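Local coordinates for penicillin-binding protein (Bacillus halodurans, PDB 3TG9) that probably binds beta-lactam antibiotics covalently through an active-site serine, at residues K58-I63 with A230-E235; A243-E248 with K257-H262. All coordinates share one frame; numbering follows the deposited sequence.

In the fold
Both contacts are apolar across their segments, but they lie at different depths of the same fold. Interaction 1 is a buried contact between a phenylalanine ring and small aliphatic groups where helix 58-70 meets strand 231-232; its centre lies about 6 Å from the centre of the chain. The centre of interaction 2 is about 16 Å from that point, and the contact is only partly buried; there the C-terminal end of one helix packs a methionine and a leucine against a leucine from the end of another. Helix 234-245 serves both, beginning in interaction 1 and ending in interaction 2. The two also touch directly: I63 CG1 lies 3.9 Å from L258 CD1, so helix 58-70 also packs on the end of helix 252-258.

Interaction 1: residues K58-I63 with A230-E235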
# COMPACT_ATOMS: atom_id res chain seq x y z
N LYS B 58 -14.33 13.49 11.99
CA LYS B 58 -15.79 13.50 12.11
C LYS B 58 -16.27 14.92 12.38
O LYS B 58 -17.38 15.28 12.00
CB LYS B 58 -16.26 12.58 13.24
CG LYS B 58 -16.29 11.11 12.87
CD LYS B 58 -17.12 10.30 13.87
CE LYS B 58 -17.33 8.89 13.36
NZ LYS B 58 -16.06 8.12 13.39
N LEU B 59 -15.42 15.72 13.03
CA LEU B 59 -15.70 17.13 13.28
C LEU B 59 -15.89 17.93 11.99
O LEU B 59 -16.76 18.81 11.93
CB LEU B 59 -14.59 17.77 14.12
CG LEU B 59 -14.69 19.28 14.37
CD1 LEU B 59 -16.02 19.65 15.00
CD2 LEU B 59 -13.56 19.73 15.27
N PHE B 60 -15.07 17.64 10.98
CA PHE B 60 -15.15 18.33 9.70
C PHE B 60 -16.47 17.97 9.02
O PHE B 60 -17.06 18.78 8.31
CB PHE B 60 -14.00 17.96 8.74
CG PHE B 60 -12.62 18.00 9.37
CD1 PHE B 60 -12.41 18.61 10.59
CD2 PHE B 60 -11.54 17.42 8.72
CE1 PHE B 60 -11.14 18.64 11.16
CE2 PHE B 60 -10.27 17.45 9.28
CZ PHE B 60 -10.07 18.06 10.51
N THR B 61 -16.91 16.73 9.23
CA THR B 61 -18.18 16.29 8.68
C THR B 61 -19.32 17.06 9.33
O THR B 61 -20.25 17.51 8.66
CB THR B 61 -18.39 14.78 8.89
OG1 THR B 61 -17.28 14.07 8.34
CG2 THR B 61 -19.67 14.31 8.22
N ALA B 62 -19.24 17.24 10.65
CA ALA B 62 -20.27 17.97 11.38
C ALA B 62 -20.27 19.43 10.96
O ALA B 62 -21.33 20.03 10.76
CB ALA B 62 -20.06 17.85 12.87
N ILE B 63 -19.09 20.01 10.83
CA ILE B 63 -18.97 21.40 10.40
C ILE B 63 -19.63 21.57 9.03
O ILE B 63 -20.39 22.51 8.80
CB ILE B 63 -17.49 21.83 10.31
CG1 ILE B 63 -16.82 21.77 11.68
CG2 ILE B 63 -17.36 23.23 9.70
CD1 ILE B 63 -15.37 22.23 11.67
N ALA B 230 -8.83 11.52 7.36
CA ALA B 230 -8.26 12.71 6.72
C ALA B 230 -6.85 12.99 7.24
O ALA B 230 -6.45 12.48 8.29
CB ALA B 230 -9.15 13.92 6.92
N TYR B 231 -6.09 13.80 6.50
CA TYR B 231 -4.72 14.15 6.87
C TYR B 231 -4.61 15.63 7.17
O TYR B 231 -5.21 16.45 6.48
CB TYR B 231 -3.75 13.82 5.73
CG TYR B 231 -3.49 12.34 5.48
CD1 TYR B 231 -2.34 11.72 5.96
CD2 TYR B 231 -4.38 11.56 4.74
CE1 TYR B 231 -2.09 10.37 5.72
CE2 TYR B 231 -4.13 10.19 4.49
CZ TYR B 231 -2.98 9.61 4.99
OH TYR B 231 -2.70 8.28 4.75
N VAL B 232 -3.85 15.98 8.20
CA VAL B 232 -3.54 17.37 8.48
C VAL B 232 -2.14 17.44 9.07
O VAL B 232 -1.58 16.41 9.45
CB VAL B 232 -4.51 18.00 9.51
CG1 VAL B 232 -5.95 17.93 9.01
CG2 VAL B 232 -4.36 17.31 10.85
N THR B 233 -1.60 18.65 9.14
CA THR B 233 -0.43 18.93 9.96
C THR B 233 -0.94 19.47 11.29
O THR B 233 -2.07 19.95 11.37
CB THR B 233 0.44 20.03 9.33
OG1 THR B 233 -0.35 21.23 9.20
CG2 THR B 233 0.94 19.61 7.95
N ALA B 234 -0.12 19.40 12.34
CA ALA B 234 -0.51 19.88 13.66
C ALA B 234 -1.05 21.31 13.60
O ALA B 234 -2.08 21.62 14.21
CB ALA B 234 0.67 19.80 14.63
N GLU B 235 -0.34 22.16 12.87
CA GLU B 235 -0.70 23.57 12.80
C GLU B 235 -1.95 23.84 11.96
O GLU B 235 -2.70 24.76 12.26
CB GLU B 235 0.48 24.42 12.32
CG GLU B 235 0.19 25.91 12.40
CD GLU B 235 1.43 26.77 12.18
OE1 GLU B 235 2.46 26.22 11.74
OE2 GLU B 235 1.35 27.99 12.45
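F60 makes all of the van der Waals contact between helix 58-70 and the chain at 230-232. V232 presents its CG1 methyl near the ring plane, beside the CE2-CZ edge, with F60 CE2 and F60 CZ both 4.4 Å from it, whereas A230 CB comes in at a slant and is nearest F60 CE2, also at 4.4 Å. With CG turned away from its carbonyl carbon (chi1 -48°), the F60 ring extends from the helix toward V232 and A230; Y231, between them in sequence, points its side chain the other way. F181 meets the same ring with its plane nearly perpendicular, and M237 and L240 of helix 234-245 pack on it too.

Polar groups work outside the contact. K58 NZ is hydrogen-bonded to N154 OD1, Y152 OH and D227 O, and T61 OG1 to S226 O, while T233 OG1 caps helix 234-245 at D236 N. Strand 231-232 pairs with strand 51-52, just ahead of S55. The sequence S55-x-x-K58 at the start of this helix, with Y152 and N154 beside the lysine, is consistent with the active site of serine beta-lactamases and penicillin-binding proteins.

Interaction 2: residues A243-E248 with K257-H262; sequences ALMRHE and KLLTPH
E248 N donates a 2.9 Å hydrogen bond to A243 O, and this bond helps close the helix end from which L244 and M245 reach L259. A second bond, H247 N to L244 O at 3.1 Å, completes a Schellman motif. H247 is its C-prime residue, with a positive phi of 64°, and its imidazole lies with one face over M245 O, which stands 4.1 Å above the centre of the ring.

Contact across the segments is entirely apolar. The closest approaches are made by the end of M245: the bend at CB-CG (chi2 -46°) and the extended last torsion carry sulfur and methyl group to L259, although the residue sets out to one side of it. M245 SD lies 3.9 Å from L259 CD1, and M245 CE, 4.0 Å from L259 CD2, also touches CD1, so the methyl group faces both branches of the leucine. The two chains pass at a slant rather than alongside each other. L244, which is buried, also points toward L259 and is covered more than M245, though its closest approach is longer, CD2 to L259 CD2 at 4.5 Å.

Beyond L259, where helix 252-258 gives out, T260 OG1 is hydrogen-bonded back to Q256 O. P261 then sits at the centre of an inverse gamma turn, closed by a weak bond of 2.7 Å from H262 N to T260 O, and the chain enters strand 263-266.

The contact thus joins the C-terminal ends of two helices successive in the chain, 234-245 and 252-258. Y287 of strand 284-293 touches both M245 and L259, setting the pair against the large antiparallel sheet, while L258 borders this contact as well as touching I63 and L59 of helix 58-70, and P261 packs on I277 and Q279 of strand 276-279.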
# COMPACT_ATOMS: atom_id res chain seq x y z
N ALA B 243 -10.27 28.96 13.43
CA ALA B 243 -11.34 29.34 12.51
C ALA B 243 -12.72 28.99 13.05
O ALA B 243 -13.68 29.75 12.86
CB ALA B 243 -11.12 28.70 11.15
N LEU B 244 -12.85 27.84 13.71
CA LEU B 244 -14.13 27.44 14.27
C LEU B 244 -14.57 28.40 15.38
O LEU B 244 -15.68 28.93 15.36
CB LEU B 244 -14.08 25.99 14.78
CG LEU B 244 -15.35 25.41 15.43
CD1 LEU B 244 -16.52 25.36 14.45
CD2 LEU B 244 -15.08 24.02 16.03
N MET B 245 -13.69 28.62 16.36
CA MET B 245 -14.01 29.46 17.51
C MET B 245 -14.14 30.94 17.18
O MET B 245 -14.68 31.70 17.97
CB MET B 245 -12.99 29.26 18.63
CG MET B 245 -12.95 27.83 19.16
SD MET B 245 -14.60 27.17 19.47
CE MET B 245 -14.21 25.50 20.00
N ARG B 246 -13.64 31.35 16.02
CA ARG B 246 -13.75 32.75 15.61
C ARG B 246 -14.91 32.95 14.66
O ARG B 246 -15.04 34.01 14.06
CB ARG B 246 -12.47 33.24 14.95
CG ARG B 246 -11.25 33.19 15.84
CD ARG B 246 -10.11 33.92 15.15
NE ARG B 246 -8.87 33.88 15.92
CZ ARG B 246 -7.69 33.61 15.39
NH1 ARG B 246 -7.58 33.35 14.10
NH2 ARG B 246 -6.61 33.60 16.16
N HIS B 247 -15.74 31.92 14.52
CA HIS B 247 -16.95 32.00 13.71
C HIS B 247 -16.64 32.22 12.23
O HIS B 247 -17.43 32.80 11.50
CB HIS B 247 -17.89 33.09 14.24
CG HIS B 247 -18.22 32.96 15.69
ND1 HIS B 247 -18.75 31.81 16.24
CD2 HIS B 247 -18.12 33.85 16.72
CE1 HIS B 247 -18.95 31.98 17.54
NE2 HIS B 247 -18.57 33.21 17.85
N GLU B 248 -15.47 31.73 11.81
CA GLU B 248 -15.02 31.86 10.42
C GLU B 248 -15.51 30.73 9.54
O GLU B 248 -15.39 30.78 8.32
CB GLU B 248 -13.49 31.95 10.36
CG GLU B 248 -12.94 33.31 10.78
CD GLU B 248 -11.46 33.29 11.10
OE1 GLU B 248 -10.81 32.23 10.90
OE2 GLU B 248 -10.93 34.33 11.56
N LYS B 257 -24.41 25.90 18.32
CA LYS B 257 -25.25 24.71 18.23
C LYS B 257 -24.40 23.45 18.09
O LYS B 257 -24.73 22.40 18.65
CB LYS B 257 -26.24 24.82 17.06
CG LYS B 257 -27.22 25.99 17.15
CD LYS B 257 -28.50 25.73 16.36
CE LYS B 257 -29.24 24.50 16.90
NZ LYS B 257 -30.51 24.21 16.16
N LEU B 258 -23.31 23.55 17.34
CA LEU B 258 -22.41 22.41 17.12
C LEU B 258 -21.69 22.07 18.41
O LEU B 258 -21.41 20.90 18.67
CB LEU B 258 -21.40 22.73 15.99
CG LEU B 258 -20.23 21.79 15.67
CD1 LEU B 258 -19.74 21.95 14.20
CD2 LEU B 258 -19.07 21.98 16.64
N LEU B 259 -21.41 23.09 19.22
CA LEU B 259 -20.67 22.90 20.47
C LEU B 259 -21.58 22.66 21.67
O LEU B 259 -21.12 22.70 22.82
CB LEU B 259 -19.79 24.12 20.74
CG LEU B 259 -18.76 24.48 19.66
CD1 LEU B 259 -18.26 25.91 19.83
CD2 LEU B 259 -17.60 23.49 19.66
N THR B 260 -22.86 22.43 21.42
CA THR B 260 -23.81 22.21 22.51
C THR B 260 -23.80 20.76 22.97
O THR B 260 -23.86 19.85 22.15
CB THR B 260 -25.24 22.56 22.09
OG1 THR B 260 -25.34 23.97 21.90
CG2 THR B 260 -26.24 22.14 23.16
N PRO B 261 -23.71 20.53 24.29
CA PRO B 261 -23.74 19.16 24.81
C PRO B 261 -25.13 18.58 24.66
O PRO B 261 -25.92 18.63 25.61
CB PRO B 261 -23.40 19.34 26.30
CG PRO B 261 -22.85 20.72 26.42
CD PRO B 261 -23.51 21.52 25.35
N HIS B 262 -25.43 18.05 23.47
CA HIS B 262 -26.73 17.47 23.16
C HIS B 262 -26.93 16.14 23.86
O HIS B 262 -28.04 15.80 24.25
CB HIS B 262 -26.88 17.25 21.66
CG HIS B 262 -26.87 18.51 20.86
ND1 HIS B 262 -25.78 18.90 20.11
CD2 HIS B 262 -27.80 19.48 20.69
CE1 HIS B 262 -26.04 20.05 19.51
NE2 HIS B 262 -27.27 20.42 19.85